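PDB 3FTB: histidinol-phosphate aminotransferase from Clostridium acetobutylicum, which probably transfers amino groups as a pyridoxal 5'-phosphate-dependent aminotransferase, with histidinol phosphate as the likely substrate. Local coordinates for residues Lys290-Pro295 / Val300-Glu305; Ile321-Cys326 / Thr348-Ala353. All coordinates share one frame; numbering follows the deposited sequence.

Overall arrangement
Both interactions reach the same five-stranded mixed sheet, separate from the seven-stranded sheet that forms the large domain of such aminotransferases. They follow one another along the chain: the hairpin 290-295/300-305 is complete before strand 321-325 begins, and helix 344-359 comes last. Across the sheet, strand 336-340 runs between 299-304 and 321-325, so it separates the hairpin from the strand of interaction 2, and helix 344-359 packs on the sheet. The centres of the two contacts are about 13 Å apart. They also touch directly, with L301 CD1 packed 3.8 Å from C326 SG. Interaction 1 thus makes up the outer hairpin of the sheet, while interaction 2 joins the sheet to the C-terminal helix.

Interaction 1: Lys290-Pro295 / Val300-Glu305; sequences KRVFSP and VLCRLE
F293 lays the CD1 side of its ring against L301, the two side chains running side by side, with CD1 3.6 Å from L301 CD2. With CG anti to its own carbonyl carbon (chi1 -65°), the ring also turns an edge to the L301 carbonyl oxygen, which receives the F293 N-H in a nearly straight bond of 3.0 Å (168°). The pair sits on the hairpin face that packs on F336 of the neighbouring strand. There one face of the R291 guanidinium, somewhat tilted to the ring, sits over F293 CE2, with NE above the ring toward its rim.

On the other face V292 CG1 presses V300 CG2 at 3.3 Å, tighter than usual van der Waals contact, and V292 CG2 meets C302 SG. Helix 262-285 backs this side through L283 and F279.

Toward the start of strand 289-293 the pairing is irregular. K290 and R291 both face R303 in a classic beta bulge, and R303 O accepts both of their N-H groups from the same face of its plane: K290 N at 2.9 Å with a bent angle of 136°, R291 N longer but straighter. R303 N returns a bond of 2.7 Å to R291 O.

From the bulge the K290 side chain runs beside that of R303, CD near CG, and crosses E305 at about a right angle. Backbone bonds and apolar packing therefore join the strands, while K290 NZ bonds to water, R291 NH1 to N130 and R303 NE to S335; K290 NZ and E305 OE2, 4.2 Å apart, can attract only at longer range.

Interaction 2: Ile321-Cys326 / Thr348-Ala353; sequences IVIRRC and TKFLRA. With PO4 (phosphate ion), chain F.
I321 and I323 pack on F350 where strand 321-325 lies against helix 344-359, a strand-to-helix contact in the alpha/beta small domain seen in aminotransferases of this class. The tight part is a small apolar patch. I321 divides its work between two branches: CG2, anti to the backbone N, comes to the edge of the F350 ring in its plane, 3.7 Å from F350 CD1, while I321 CD1, at the end of the other branch, reaches A353 CB at 3.9 Å, about one turn further along the helix. I323 CG2 meets the same ring edge at F350 CE1, its side chain about at a right angle to F350.

What lets the ring reach the strand is its first torsion, with CG anti to the backbone N (chi1 176°). Y31 stacks on it and F339 packs edge-to-face, which leaves the ring bounded by aromatic and aliphatic groups. No hydrogen bond crosses between the two segments.

Further along the strand, contact with helix 344-359 is lost, and R324 turns to polar partners. It points its guanidinium at a phosphate ion, probably from the crystallisation liquor, which R338 NH2 also holds. R324 NH1 turns back to N328 OD1 and, weakly, to R325 O. R324 holds the ion lightly: its NE gives phosphate O4 a hydrogen bond of 3.2 Å at 147°, and NH2 adds only a weak one to O2.

Interaction 1: Lys290-Pro295 / Val300-Glu305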
loop_
_atom_site.group_PDB
_atom_site.type_symbol
_atom_site.label_atom_id
_atom_site.label_comp_id
_atom_site.label_asym_id
_atom_site.label_seq_id
_atom_site.Cartn_x
_atom_site.Cartn_y
_atom_site.Cartn_z
ATOM N N LYS A 290 18.321 -28.231 24.168
ATOM C CA LYS A 290 19.179 -27.933 25.309
ATOM C C LYS A 290 18.543 -26.891 26.217
ATOM O O LYS A 290 18.608 -26.994 27.447
ATOM C CB LYS A 290 20.555 -27.464 24.814
ATOM C CG LYS A 290 21.286 -26.535 25.768
ATOM C CD LYS A 290 22.641 -26.100 25.198
ATOM C CE LYS A 290 23.693 -27.188 25.365
ATOM N NZ LYS A 290 25.032 -26.813 24.808
ATOM N N ARG A 291 17.930 -25.882 25.606
ATOM C CA ARG A 291 17.211 -24.858 26.354
ATOM C C ARG A 291 16.068 -24.248 25.556
ATOM O O ARG A 291 16.216 -23.882 24.383
ATOM C CB ARG A 291 18.153 -23.747 26.825
ATOM C CG ARG A 291 17.417 -22.626 27.543
ATOM C CD ARG A 291 18.326 -21.485 27.978
ATOM N NE ARG A 291 17.553 -20.437 28.648
ATOM C CZ ARG A 291 18.062 -19.312 29.143
ATOM N NH1 ARG A 291 19.362 -19.060 29.061
ATOM N NH2 ARG A 291 17.262 -18.433 29.730
ATOM N N VAL A 292 14.922 -24.146 26.216
ATOM C CA VAL A 292 13.783 -23.403 25.703
ATOM C C VAL A 292 13.696 -22.040 26.420
ATOM O O VAL A 292 13.552 -21.979 27.649
ATOM C CB VAL A 292 12.470 -24.219 25.909
ATOM C CG1 VAL A 292 11.249 -23.450 25.443
ATOM C CG2 VAL A 292 12.563 -25.553 25.199
ATOM N N PHE A 293 13.805 -20.951 25.658
ATOM C CA PHE A 293 13.590 -19.607 26.191
ATOM C C PHE A 293 12.086 -19.329 26.299
ATOM O O PHE A 293 11.328 -19.631 25.377
ATOM C CB PHE A 293 14.262 -18.553 25.301
ATOM C CG PHE A 293 15.765 -18.651 25.262
ATOM C CD1 PHE A 293 16.400 -19.435 24.303
ATOM C CD2 PHE A 293 16.545 -17.950 26.177
ATOM C CE1 PHE A 293 17.791 -19.523 24.263
ATOM C CE2 PHE A 293 17.934 -18.031 26.147
ATOM C CZ PHE A 293 18.558 -18.818 25.190
ATOM N N SER A 294 11.658 -18.761 27.424
ATOM C CA SER A 294 10.232 -18.552 27.687
ATOM C C SER A 294 9.597 -17.457 26.814
ATOM O O SER A 294 10.022 -16.293 26.848
ATOM C CB SER A 294 9.993 -18.260 29.170
ATOM O OG SER A 294 8.605 -18.152 29.440
ATOM N N PRO A 295 8.567 -17.837 26.033
ATOM C CA PRO A 295 7.887 -16.980 25.060
ATOM C C PRO A 295 6.713 -16.253 25.681
ATOM O O PRO A 295 6.208 -16.667 26.724
ATOM C CB PRO A 295 7.333 -17.985 24.037
ATOM C CG PRO A 295 7.554 -19.368 24.626
ATOM C CD PRO A 295 8.001 -19.196 26.035
ATOM N N VAL A 300 8.602 -19.762 19.977
ATOM C CA VAL A 300 9.537 -20.165 21.026
ATOM C C VAL A 300 10.969 -20.317 20.472
ATOM O O VAL A 300 11.166 -20.944 19.427
ATOM C CB VAL A 300 9.071 -21.502 21.658
ATOM C CG1 VAL A 300 9.011 -22.604 20.593
ATOM C CG2 VAL A 300 9.965 -21.902 22.820
ATOM N N LEU A 301 11.960 -19.740 21.159
ATOM C CA LEU A 301 13.371 -19.863 20.746
ATOM C C LEU A 301 14.124 -20.974 21.497
ATOM O O LEU A 301 14.299 -20.914 22.723
ATOM C CB LEU A 301 14.126 -18.537 20.934
ATOM C CG LEU A 301 15.624 -18.541 20.600
ATOM C CD1 LEU A 301 15.828 -18.421 19.098
ATOM C CD2 LEU A 301 16.368 -17.430 21.338
ATOM N N CYS A 302 14.595 -21.966 20.750
ATOM C CA CYS A 302 15.289 -23.105 21.336
ATOM C C CYS A 302 16.798 -23.108 21.038
ATOM O O CYS A 302 17.230 -22.835 19.920
ATOM C CB CYS A 302 14.620 -24.415 20.890
ATOM S SG CYS A 302 12.849 -24.519 21.314
ATOM N N ARG A 303 17.586 -23.373 22.070
ATOM C CA ARG A 303 19.017 -23.644 21.923
ATOM C C ARG A 303 19.194 -25.150 21.754
ATOM O O ARG A 303 18.547 -25.930 22.444
ATOM C CB ARG A 303 19.759 -23.173 23.167
ATOM C CG ARG A 303 21.256 -23.247 23.069
ATOM C CD ARG A 303 21.819 -22.044 22.356
ATOM N NE ARG A 303 23.259 -22.170 22.153
ATOM C CZ ARG A 303 24.181 -21.654 22.961
ATOM N NH1 ARG A 303 25.469 -21.822 22.689
ATOM N NH2 ARG A 303 23.819 -20.964 24.032
ATOM N N LEU A 304 20.064 -25.560 20.836
ATOM C CA LEU A 304 20.221 -26.978 20.491
ATOM C C LEU A 304 21.574 -27.542 20.920
ATOM O O LEU A 304 22.423 -26.812 21.443
ATOM C CB LEU A 304 20.026 -27.194 18.987
ATOM C CG LEU A 304 18.685 -26.808 18.363
ATOM C CD1 LEU A 304 18.607 -27.346 16.936
ATOM C CD2 LEU A 304 17.527 -27.321 19.199
ATOM N N GLU A 305 21.765 -28.841 20.686
ATOM C CA GLU A 305 22.941 -29.565 21.172
ATOM C C GLU A 305 23.179 -30.869 20.404
ATOM O O GLU A 305 22.286 -31.717 20.315
ATOM C CB GLU A 305 22.786 -29.871 22.661
ATOM C CG GLU A 305 24.039 -30.413 23.311
ATOM C CD GLU A 305 23.755 -30.999 24.674
ATOM O OE1 GLU A 305 22.618 -31.477 24.877
ATOM O OE2 GLU A 305 24.658 -30.982 25.537
HETATM O O HOH W 1 24.555 -24.639 22.793
HETATM O O HOH W 2 11.138 -18.453 23.265
#

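Interaction 2: Ile321-Cys326 / Thr348-Ala353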
loop_
_atom_site.group_PDB
_atom_site.type_symbol
_atom_site.label_atom_id
_atom_site.label_comp_id
_atom_site.label_asym_id
_atom_site.label_seq_id
_atom_site.Cartn_x
_atom_site.Cartn_y
_atom_site.Cartn_z
ATOM N N ILE A 321 8.228 -30.160 6.944
ATOM C CA ILE A 321 8.142 -29.259 8.077
ATOM C C ILE A 321 9.261 -28.220 7.982
ATOM O O ILE A 321 10.442 -28.561 7.830
ATOM C CB ILE A 321 8.176 -30.029 9.415
ATOM C CG1 ILE A 321 6.880 -30.829 9.578
ATOM C CG2 ILE A 321 8.364 -29.071 10.589
ATOM C CD1 ILE A 321 6.903 -31.846 10.710
ATOM N N VAL A 322 8.881 -26.950 8.040
ATOM C CA VAL A 322 9.853 -25.876 7.951
ATOM C C VAL A 322 10.052 -25.277 9.331
ATOM O O VAL A 322 9.083 -25.049 10.047
ATOM C CB VAL A 322 9.384 -24.773 6.988
ATOM C CG1 VAL A 322 10.510 -23.759 6.760
ATOM C CG2 VAL A 322 8.927 -25.382 5.669
ATOM N N ILE A 323 11.306 -25.043 9.710
ATOM C CA ILE A 323 11.594 -24.260 10.913
ATOM C C ILE A 323 12.362 -22.994 10.548
ATOM O O ILE A 323 12.639 -22.725 9.375
ATOM C CB ILE A 323 12.415 -25.048 11.963
ATOM C CG1 ILE A 323 13.842 -25.310 11.457
ATOM C CG2 ILE A 323 11.699 -26.342 12.339
ATOM C CD1 ILE A 323 14.901 -25.342 12.552
ATOM N N ARG A 324 12.712 -22.216 11.562
ATOM C CA ARG A 324 13.468 -20.995 11.327
ATOM C C ARG A 324 14.865 -21.113 11.906
ATOM O O ARG A 324 15.054 -21.123 13.124
ATOM C CB ARG A 324 12.753 -19.773 11.908
ATOM C CG ARG A 324 13.375 -18.442 11.508
ATOM C CD ARG A 324 13.166 -18.159 10.026
ATOM N NE ARG A 324 13.241 -16.731 9.734
ATOM C CZ ARG A 324 14.357 -16.016 9.809
ATOM N NH1 ARG A 324 15.490 -16.599 10.171
ATOM N NH2 ARG A 324 14.341 -14.717 9.529
ATOM N N ARG A 325 15.836 -21.220 11.011
ATOM C CA ARG A 325 17.229 -21.185 11.395
ATOM C C ARG A 325 17.558 -19.757 11.772
ATOM O O ARG A 325 17.302 -18.834 11.015
ATOM C CB ARG A 325 18.095 -21.646 10.233
ATOM C CG ARG A 325 17.824 -23.084 9.840
ATOM C CD ARG A 325 18.420 -23.383 8.498
ATOM N NE ARG A 325 19.816 -22.976 8.445
ATOM C CZ ARG A 325 20.547 -23.005 7.339
ATOM N NH1 ARG A 325 20.002 -23.416 6.202
ATOM N NH2 ARG A 325 21.815 -22.619 7.367
ATOM N N CYS A 326 18.114 -19.576 12.955
ATOM C CA CYS A 326 18.359 -18.244 13.466
ATOM C C CYS A 326 19.748 -17.740 13.115
ATOM O O CYS A 326 20.261 -16.828 13.762
ATOM C CB CYS A 326 18.122 -18.220 14.976
ATOM S SG CYS A 326 16.360 -18.392 15.333
ATOM N N THR A 348 1.494 -31.398 17.979
ATOM C CA THR A 348 1.819 -32.762 18.357
ATOM C C THR A 348 2.481 -33.467 17.176
ATOM O O THR A 348 3.422 -34.237 17.340
ATOM C CB THR A 348 0.569 -33.529 18.813
ATOM O OG1 THR A 348 0.038 -32.920 20.000
ATOM C CG2 THR A 348 0.911 -34.988 19.098
ATOM N N LYS A 349 1.994 -33.178 15.974
ATOM C CA LYS A 349 2.599 -33.719 14.764
ATOM C C LYS A 349 4.041 -33.234 14.660
ATOM O O LYS A 349 4.968 -34.023 14.474
ATOM C CB LYS A 349 1.807 -33.274 13.536
ATOM C CG LYS A 349 2.007 -34.165 12.325
ATOM C CD LYS A 349 1.578 -33.476 11.046
ATOM C CE LYS A 349 1.531 -34.461 9.885
ATOM N NZ LYS A 349 0.646 -35.637 10.162
ATOM N N PHE A 350 4.216 -31.922 14.778
ATOM C CA PHE A 350 5.537 -31.296 14.800
ATOM C C PHE A 350 6.534 -31.988 15.751
ATOM O O PHE A 350 7.650 -32.353 15.352
ATOM C CB PHE A 350 5.390 -29.819 15.184
ATOM C CG PHE A 350 6.694 -29.104 15.332
ATOM C CD1 PHE A 350 7.439 -28.752 14.208
ATOM C CD2 PHE A 350 7.188 -28.789 16.594
ATOM C CE1 PHE A 350 8.650 -28.094 14.336
ATOM C CE2 PHE A 350 8.404 -28.129 16.733
ATOM C CZ PHE A 350 9.135 -27.783 15.599
ATOM N N LEU A 351 6.118 -32.152 17.007
ATOM C CA LEU A 351 6.947 -32.732 18.058
ATOM C C LEU A 351 7.284 -34.185 17.758
ATOM O O LEU A 351 8.400 -34.642 18.030
ATOM C CB LEU A 351 6.228 -32.646 19.412
ATOM C CG LEU A 351 6.119 -31.300 20.142
ATOM C CD1 LEU A 351 4.884 -31.265 21.029
ATOM C CD2 LEU A 351 7.384 -31.012 20.956
ATOM N N ARG A 352 6.316 -34.913 17.206
ATOM C CA ARG A 352 6.535 -36.312 16.877
ATOM C C ARG A 352 7.536 -36.495 15.748
ATOM O O ARG A 352 8.003 -37.598 15.513
ATOM C CB ARG A 352 5.215 -37.013 16.576
ATOM C CG ARG A 352 4.285 -37.016 17.782
ATOM C CD ARG A 352 2.974 -37.724 17.491
ATOM N NE ARG A 352 2.373 -37.259 16.244
ATOM C CZ ARG A 352 1.152 -37.587 15.832
ATOM N NH1 ARG A 352 0.392 -38.382 16.576
ATOM N NH2 ARG A 352 0.692 -37.118 14.679
ATOM N N ALA A 353 7.870 -35.409 15.059
ATOM C CA ALA A 353 8.944 -35.433 14.075
ATOM C C ALA A 353 10.271 -35.115 14.765
ATOM O O ALA A 353 11.307 -35.710 14.448
ATOM C CB ALA A 353 8.669 -34.440 12.968
HETATM P P PO4 F . 10.643 -13.454 10.594
HETATM O O1 PO4 F . 9.882 -12.595 9.607
HETATM O O2 PO4 F . 12.043 -12.912 10.766
HETATM O O3 PO4 F . 9.925 -13.434 11.921
HETATM O O4 PO4 F . 10.702 -14.875 10.076
#